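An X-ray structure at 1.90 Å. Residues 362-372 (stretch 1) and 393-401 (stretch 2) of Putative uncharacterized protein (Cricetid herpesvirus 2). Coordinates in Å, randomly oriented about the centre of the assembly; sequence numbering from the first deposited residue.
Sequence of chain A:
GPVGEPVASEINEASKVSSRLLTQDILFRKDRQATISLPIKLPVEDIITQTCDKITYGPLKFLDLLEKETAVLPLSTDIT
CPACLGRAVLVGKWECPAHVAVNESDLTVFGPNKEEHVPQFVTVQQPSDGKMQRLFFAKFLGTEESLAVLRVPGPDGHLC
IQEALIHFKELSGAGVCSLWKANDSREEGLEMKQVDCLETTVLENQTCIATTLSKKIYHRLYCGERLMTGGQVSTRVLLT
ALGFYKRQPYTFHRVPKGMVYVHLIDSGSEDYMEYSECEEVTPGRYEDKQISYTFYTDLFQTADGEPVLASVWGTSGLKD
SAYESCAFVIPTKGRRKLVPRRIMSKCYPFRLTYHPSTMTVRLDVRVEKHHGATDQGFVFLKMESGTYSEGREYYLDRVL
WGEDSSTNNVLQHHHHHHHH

Stretch 1, residues 362-372: RLDVRVEKHHG
Stretch 2 393-401: EYYLDRVLW

How do the two backbones meet? Stretch 1 enters as a strand through Arg366 and then loosens into a loop; stretch 2 is a strand through Tyr395. They join at a single bridge beyond these strands, where Val367 faces Leu400 with CA atoms 4.6 Å apart; farther along, the CA atoms of His371 and Arg398 are 4.9 Å apart, so the chains run antiparallel here. Val367 is extended (phi/psi -139/164), as is Leu400 (-67/145). Two hydrogen bonds flank the pair: Glu368 N donates to Val399 O over 3.2 Å at a nearly straight 167°, while Trp401 N reaches Arg366 O over 3.3 Å at 164°, a weak bond.

What fills the space between the chains on the apolar side? Leu363 and Val365, alternate residues of the strand, both point toward stretch 2, whereas Asp364 between them is out of reach. Leu363 (chi1 t, chi2 p) sets CD2 3.9 Å from CE2 of Tyr394 (chi1 m), approaching the ring obliquely. Val365 (t) places CG1 4.0 Å from CD2 of Leu396 (m, p) and only 3.1 Å from CD1 of Leu400, a very tight approach for two carbons. Leu400 starts away from stretch 1, but its t, p rotamer brings its end back. Val367 (m) adds CG1 at 4.1 Å from Leu396 CD2, so Leu396 touches both valines.

How do the long side chains meet the other stretch? Arg366 leaves sideways in an extended chi1 t, chi2 t form, then turns at chi3 133°, bringing NE 3.2 Å from CD1 of Trp401 (chi1 t, chi2 88°). The indole carbon lies at the guanidinium edge, near its plane, so this is no stacked arrangement. Glu368 (m, t) packs OE1 3.4 Å from CG1 of Val399 (p). Arg398 (m, m, t) offers one guanidinium face to His371, with NE 3.1 Å from CB, and NH1 makes a salt bridge to OD1 of Asp397 (p) at 3.1 Å.

Where does the pairing fail? Past Glu368 the ladder does not continue: His370 O and Val399 N stand 4.4 Å apart, and both are buried by the contact without a partner. At His371 (phi/psi -153/-22), O comes within 2.8 Å of Asp397 O, but two carbonyl acceptors cannot bond to each other. His371 is poorly ordered and modelled only to CB, so this close approach deserves caution.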

ATOM      1  N   ARG A 362     -21.932 -11.285   1.172  1.00 27.30           N
ATOM      2  CA  ARG A 362     -22.538 -11.054  -0.124  1.00 27.45           C
ATOM      3  C   ARG A 362     -21.969  -9.784  -0.744  1.00 24.45           C
ATOM      4  O   ARG A 362     -22.006  -8.705  -0.144  1.00 27.59           O
ATOM      5  CB  ARG A 362     -24.061 -10.963  -0.006  1.00 33.10           C
ATOM      6  CG  ARG A 362     -24.754 -10.577  -1.305  1.00 38.17           C
ATOM      7  CD  ARG A 362     -26.272 -10.669  -1.190  1.00 37.40           C
ATOM      8  NE  ARG A 362     -26.946 -10.029  -2.320  1.00 45.46           N
ATOM      9  CZ  ARG A 362     -28.230 -10.205  -2.628  1.00 65.99           C
ATOM     10  NH1 ARG A 362     -28.994 -11.010  -1.901  1.00 83.41           N
ATOM     11  NH2 ARG A 362     -28.754  -9.579  -3.674  1.00 60.49           N
ATOM     12  N   LEU A 363     -21.425  -9.942  -1.946  1.00 20.89           N
ATOM     13  CA  LEU A 363     -20.969  -8.829  -2.765  1.00 20.60           C
ATOM     14  C   LEU A 363     -21.911  -8.610  -3.938  1.00 29.08           C
ATOM     15  O   LEU A 363     -22.096  -9.505  -4.763  1.00 26.79           O
ATOM     16  CB  LEU A 363     -19.555  -9.090  -3.288  1.00 16.70           C
ATOM     17  CG  LEU A 363     -18.986  -8.045  -4.250  1.00 23.77           C
ATOM     18  CD1 LEU A 363     -18.767  -6.716  -3.551  1.00 28.23           C
ATOM     19  CD2 LEU A 363     -17.691  -8.544  -4.864  1.00 25.14           C
ATOM     20  N   ASP A 364     -22.495  -7.418  -4.012  1.00 25.61           N
ATOM     21  CA  ASP A 364     -23.318  -7.033  -5.151  1.00 31.45           C
ATOM     22  C   ASP A 364     -22.533  -6.106  -6.052  1.00 30.66           C
ATOM     23  O   ASP A 364     -21.936  -5.134  -5.590  1.00 29.62           O
ATOM     24  CB  ASP A 364     -24.607  -6.353  -4.695  1.00 31.18           C
ATOM     25  CG  ASP A 364     -25.443  -7.236  -3.805  1.00 34.14           C
ATOM     26  OD1 ASP A 364     -25.588  -8.433  -4.126  1.00 34.09           O
ATOM     27  OD2 ASP A 364     -25.946  -6.737  -2.777  1.00 39.62           O
ATOM     28  N   VAL A 365     -22.527  -6.432  -7.340  1.00 27.76           N
ATOM     29  CA  VAL A 365     -21.870  -5.616  -8.343  1.00 24.38           C
ATOM     30  C   VAL A 365     -22.907  -5.055  -9.302  1.00 40.00           C
ATOM     31  O   VAL A 365     -23.541  -5.807 -10.040  1.00 44.99           O
ATOM     32  CB  VAL A 365     -20.837  -6.428  -9.143  1.00 27.28           C
ATOM     33  CG1 VAL A 365     -20.117  -5.537 -10.130  1.00 31.81           C
ATOM     34  CG2 VAL A 365     -19.846  -7.107  -8.209  1.00 29.63           C
ATOM     35  N   ARG A 366     -23.083  -3.739  -9.291  1.00 37.31           N
ATOM     36  CA  ARG A 366     -24.015  -3.100 -10.211  1.00 47.53           C
ATOM     37  C   ARG A 366     -23.434  -3.147 -11.619  1.00 49.47           C
ATOM     38  O   ARG A 366     -22.246  -2.881 -11.818  1.00 44.97           O
ATOM     39  CB  ARG A 366     -24.300  -1.655  -9.789  1.00 47.09           C
ATOM     40  CG  ARG A 366     -25.452  -1.005 -10.540  1.00 63.02           C
ATOM     41  CD  ARG A 366     -25.551   0.484 -10.243  1.00 74.11           C
ATOM     42  NE  ARG A 366     -25.716   1.258 -11.473  1.00101.78           N
ATOM     43  CZ  ARG A 366     -26.880   1.682 -11.963  1.00110.62           C
ATOM     44  NH1 ARG A 366     -28.018   1.432 -11.330  1.00118.47           N
ATOM     45  NH2 ARG A 366     -26.903   2.371 -13.095  1.00 94.22           N
ATOM     46  N   VAL A 367     -24.273  -3.504 -12.588  1.00 54.28           N
ATOM     47  CA  VAL A 367     -23.852  -3.605 -13.981  1.00 58.42           C
ATOM     48  C   VAL A 367     -24.930  -3.044 -14.906  1.00 66.56           C
ATOM     49  O   VAL A 367     -26.076  -2.864 -14.494  1.00 62.34           O
ATOM     50  CB  VAL A 367     -23.550  -5.068 -14.378  1.00 56.46           C
ATOM     51  CG1 VAL A 367     -22.389  -5.617 -13.559  1.00 47.09           C
ATOM     52  CG2 VAL A 367     -24.787  -5.940 -14.202  1.00 60.52           C
ATOM     53  N   GLU A 368     -24.557  -2.771 -16.153  1.00 73.55           N
ATOM     54  CA  GLU A 368     -25.495  -2.241 -17.140  1.00 83.51           C
ATOM     55  C   GLU A 368     -26.262  -3.362 -17.849  1.00 98.67           C
ATOM     56  O   GLU A 368     -26.099  -4.540 -17.527  1.00 87.08           O
ATOM     57  CB  GLU A 368     -24.752  -1.372 -18.156  1.00 76.29           C
ATOM     58  CG  GLU A 368     -24.347  -0.013 -17.607  1.00 75.06           C
ATOM     59  CD  GLU A 368     -23.354   0.704 -18.497  1.00 87.14           C
ATOM     60  OE1 GLU A 368     -23.228   0.323 -19.681  1.00 85.53           O
ATOM     61  OE2 GLU A 368     -22.695   1.647 -18.011  1.00 88.01           O
ATOM     62  N   LYS A 369     -27.095  -2.982 -18.814  1.00111.59           N
ATOM     63  CA  LYS A 369     -28.051  -3.897 -19.437  1.00 90.23           C
ATOM     64  C   LYS A 369     -27.398  -5.005 -20.261  1.00 89.65           C
ATOM     65  O   LYS A 369     -27.614  -6.190 -20.003  1.00 89.31           O
ATOM     66  CB  LYS A 369     -29.024  -3.112 -20.306  1.00 74.64           C
ATOM     67  N   HIS A 370     -26.616  -4.608 -21.258  1.00 92.03           N
ATOM     68  CA  HIS A 370     -26.022  -5.544 -22.208  1.00 94.39           C
ATOM     69  C   HIS A 370     -25.182  -6.619 -21.511  1.00103.78           C
ATOM     70  O   HIS A 370     -24.660  -6.389 -20.421  1.00112.52           O
ATOM     71  CB  HIS A 370     -25.179  -4.768 -23.214  1.00 85.62           C
ATOM     72  CG  HIS A 370     -24.566  -5.628 -24.277  1.00102.72           C
ATOM     73  ND1 HIS A 370     -23.224  -5.914 -24.311  1.00121.69           N
ATOM     74  CD2 HIS A 370     -25.123  -6.267 -25.331  1.00 94.54           C
ATOM     75  CE1 HIS A 370     -22.967  -6.685 -25.355  1.00103.63           C
ATOM     76  NE2 HIS A 370     -24.101  -6.917 -25.987  1.00 99.52           N
ATOM     77  N   HIS A 371     -25.051  -7.790 -22.138  1.00 96.03           N
ATOM     78  CA  HIS A 371     -24.485  -8.941 -21.435  1.00 93.65           C
ATOM     79  C   HIS A 371     -23.775 -10.002 -22.290  1.00 91.77           C
ATOM     80  O   HIS A 371     -22.950 -10.752 -21.769  1.00 87.20           O
ATOM     81  CB  HIS A 371     -25.593  -9.613 -20.626  1.00100.39           C
ATOM     82  N   GLY A 372     -24.085 -10.080 -23.582  1.00113.95           N
ATOM     83  CA  GLY A 372     -23.691 -11.240 -24.368  1.00108.51           C
ATOM     84  C   GLY A 372     -22.604 -11.092 -25.423  1.00102.62           C
ATOM     85  O   GLY A 372     -22.564 -11.871 -26.369  1.00 85.94           O
ATOM     86  N   GLU A 393     -11.019 -12.847  -6.748  1.00 15.11           N
ATOM     87  CA  GLU A 393     -11.149 -12.299  -8.088  1.00 15.10           C
ATOM     88  C   GLU A 393     -12.475 -12.738  -8.680  1.00 19.29           C
ATOM     89  O   GLU A 393     -12.899 -13.884  -8.493  1.00 17.94           O
ATOM     90  CB  GLU A 393      -9.982 -12.750  -8.977  1.00 19.45           C
ATOM     91  CG  GLU A 393      -8.632 -12.192  -8.548  1.00 20.14           C
ATOM     92  CD  GLU A 393      -7.477 -12.653  -9.421  1.00 33.21           C
ATOM     93  OE1 GLU A 393      -7.715 -13.088 -10.569  1.00 27.08           O
ATOM     94  OE2 GLU A 393      -6.324 -12.576  -8.952  1.00 31.16           O
ATOM     95  N   TYR A 394     -13.125 -11.816  -9.385  1.00 18.05           N
ATOM     96  CA  TYR A 394     -14.371 -12.095 -10.081  1.00 23.73           C
ATOM     97  C   TYR A 394     -14.245 -11.666 -11.531  1.00 22.04           C
ATOM     98  O   TYR A 394     -13.830 -10.540 -11.825  1.00 19.36           O
ATOM     99  CB  TYR A 394     -15.548 -11.384  -9.412  1.00 20.16           C
ATOM    100  CG  TYR A 394     -15.807 -11.853  -8.002  1.00 16.67           C
ATOM    101  CD1 TYR A 394     -16.656 -12.919  -7.760  1.00 19.97           C
ATOM    102  CD2 TYR A 394     -15.204 -11.232  -6.914  1.00 20.98           C
ATOM    103  CE1 TYR A 394     -16.902 -13.358  -6.489  1.00 19.05           C
ATOM    104  CE2 TYR A 394     -15.445 -11.667  -5.628  1.00 18.75           C
ATOM    105  CZ  TYR A 394     -16.299 -12.736  -5.425  1.00 23.11           C
ATOM    106  OH  TYR A 394     -16.566 -13.207  -4.165  1.00 28.83           O
ATOM    107  N   TYR A 395     -14.577 -12.588 -12.431  1.00 20.57           N
ATOM    108  CA  TYR A 395     -14.524 -12.346 -13.867  1.00 22.68           C
ATOM    109  C   TYR A 395     -15.951 -12.209 -14.369  1.00 26.19           C
ATOM    110  O   TYR A 395     -16.750 -13.147 -14.285  1.00 22.11           O
ATOM    111  CB  TYR A 395     -13.781 -13.477 -14.583  1.00 27.76           C
ATOM    112  CG  TYR A 395     -12.486 -13.845 -13.899  1.00 25.69           C
ATOM    113  CD1 TYR A 395     -11.552 -12.870 -13.583  1.00 30.56           C
ATOM    114  CD2 TYR A 395     -12.212 -15.154 -13.537  1.00 26.45           C
ATOM    115  CE1 TYR A 395     -10.377 -13.191 -12.943  1.00 21.66           C
ATOM    116  CE2 TYR A 395     -11.036 -15.486 -12.894  1.00 29.15           C
ATOM    117  CZ  TYR A 395     -10.122 -14.498 -12.598  1.00 26.26           C
ATOM    118  OH  TYR A 395      -8.946 -14.814 -11.956  1.00 27.22           O
ATOM    119  N   LEU A 396     -16.268 -11.015 -14.855  1.00 26.63           N
ATOM    120  CA  LEU A 396     -17.618 -10.674 -15.280  1.00 36.61           C
ATOM    121  C   LEU A 396     -17.791 -10.851 -16.782  1.00 45.20           C
ATOM    122  O   LEU A 396     -16.825 -10.757 -17.538  1.00 52.78           O
ATOM    123  CB  LEU A 396     -17.942  -9.224 -14.906  1.00 37.90           C
ATOM    124  CG  LEU A 396     -18.319  -8.893 -13.463  1.00 40.45           C
ATOM    125  CD1 LEU A 396     -17.196  -9.215 -12.502  1.00 29.29           C
ATOM    126  CD2 LEU A 396     -18.702  -7.422 -13.360  1.00 42.13           C
ATOM    127  N   ASP A 397     -19.026 -11.106 -17.204  1.00 49.72           N
ATOM    128  CA  ASP A 397     -19.389 -11.034 -18.617  1.00 61.32           C
ATOM    129  C   ASP A 397     -20.436  -9.937 -18.809  1.00 56.70           C
ATOM    130  O   ASP A 397     -21.108  -9.872 -19.836  1.00 74.69           O
ATOM    131  CB  ASP A 397     -19.903 -12.383 -19.129  1.00 61.15           C
ATOM    132  CG  ASP A 397     -20.980 -12.981 -18.242  1.00 72.09           C
ATOM    133  OD1 ASP A 397     -21.515 -12.263 -17.371  1.00 73.86           O
ATOM    134  OD2 ASP A 397     -21.296 -14.177 -18.424  1.00 65.21           O
ATOM    135  N   ARG A 398     -20.563  -9.084 -17.796  1.00 57.15           N
ATOM    136  CA  ARG A 398     -21.354  -7.864 -17.879  1.00 55.60           C
ATOM    137  C   ARG A 398     -20.400  -6.684 -17.829  1.00 57.67           C
ATOM    138  O   ARG A 398     -19.286  -6.807 -17.316  1.00 62.59           O
ATOM    139  CB  ARG A 398     -22.360  -7.774 -16.733  1.00 61.28           C
ATOM    140  CG  ARG A 398     -23.322  -8.940 -16.639  1.00 65.38           C
ATOM    141  CD  ARG A 398     -24.353  -8.903 -17.750  1.00 81.13           C
ATOM    142  NE  ARG A 398     -25.429  -9.866 -17.522  1.00 89.10           N
ATOM    143  CZ  ARG A 398     -25.402 -11.140 -17.905  1.00 92.76           C
ATOM    144  NH1 ARG A 398     -24.351 -11.630 -18.553  1.00 72.73           N
ATOM    145  NH2 ARG A 398     -26.436 -11.930 -17.645  1.00 88.57           N
ATOM    146  N   VAL A 399     -20.825  -5.543 -18.356  1.00 61.55           N
ATOM    147  CA  VAL A 399     -20.009  -4.343 -18.268  1.00 65.27           C
ATOM    148  C   VAL A 399     -20.303  -3.681 -16.924  1.00 58.37           C
ATOM    149  O   VAL A 399     -21.459  -3.477 -16.553  1.00 53.36           O
ATOM    150  CB  VAL A 399     -20.266  -3.370 -19.453  1.00 61.69           C
ATOM    151  CG1 VAL A 399     -21.634  -2.699 -19.351  1.00 72.63           C
ATOM    152  CG2 VAL A 399     -19.157  -2.331 -19.536  1.00 53.82           C
ATOM    153  N   LEU A 400     -19.242  -3.394 -16.179  1.00 65.63           N
ATOM    154  CA  LEU A 400     -19.368  -2.784 -14.865  1.00 58.36           C
ATOM    155  C   LEU A 400     -19.917  -1.371 -14.999  1.00 61.26           C
ATOM    156  O   LEU A 400     -19.611  -0.675 -15.968  1.00 70.00           O
ATOM    157  CB  LEU A 400     -18.009  -2.763 -14.162  1.00 55.38           C
ATOM    158  CG  LEU A 400     -17.998  -2.418 -12.676  1.00 50.13           C
ATOM    159  CD1 LEU A 400     -18.561  -3.569 -11.887  1.00 43.22           C
ATOM    160  CD2 LEU A 400     -16.585  -2.092 -12.223  1.00 46.83           C
ATOM    161  N   TRP A 401     -20.734  -0.946 -14.040  1.00 53.03           N
ATOM    162  CA  TRP A 401     -21.231   0.423 -14.040  1.00 79.06           C
ATOM    163  C   TRP A 401     -20.069   1.410 -13.966  1.00 83.89           C
ATOM    164  O   TRP A 401     -20.077   2.446 -14.633  1.00 91.64           O
ATOM    165  CB  TRP A 401     -22.191   0.667 -12.875  1.00 67.37           C
ATOM    166  CG  TRP A 401     -22.598   2.104 -12.779  1.00 98.90           C
ATOM    167  CD1 TRP A 401     -23.643   2.703 -13.420  1.00100.75           C
ATOM    168  CD2 TRP A 401     -21.955   3.129 -12.013  1.00103.17           C
ATOM    169  NE1 TRP A 401     -23.697   4.037 -13.092  1.00110.97           N
ATOM    170  CE2 TRP A 401     -22.670   4.324 -12.231  1.00110.08           C
ATOM    171  CE3 TRP A 401     -20.844   3.153 -11.164  1.00 81.81           C
ATOM    172  CZ2 TRP A 401     -22.312   5.529 -11.628  1.00 94.96           C
ATOM    173  CZ3 TRP A 401     -20.491   4.350 -10.565  1.00 82.93           C
ATOM    174  CH2 TRP A 401     -21.223   5.521 -10.801  1.00 88.43           C
TER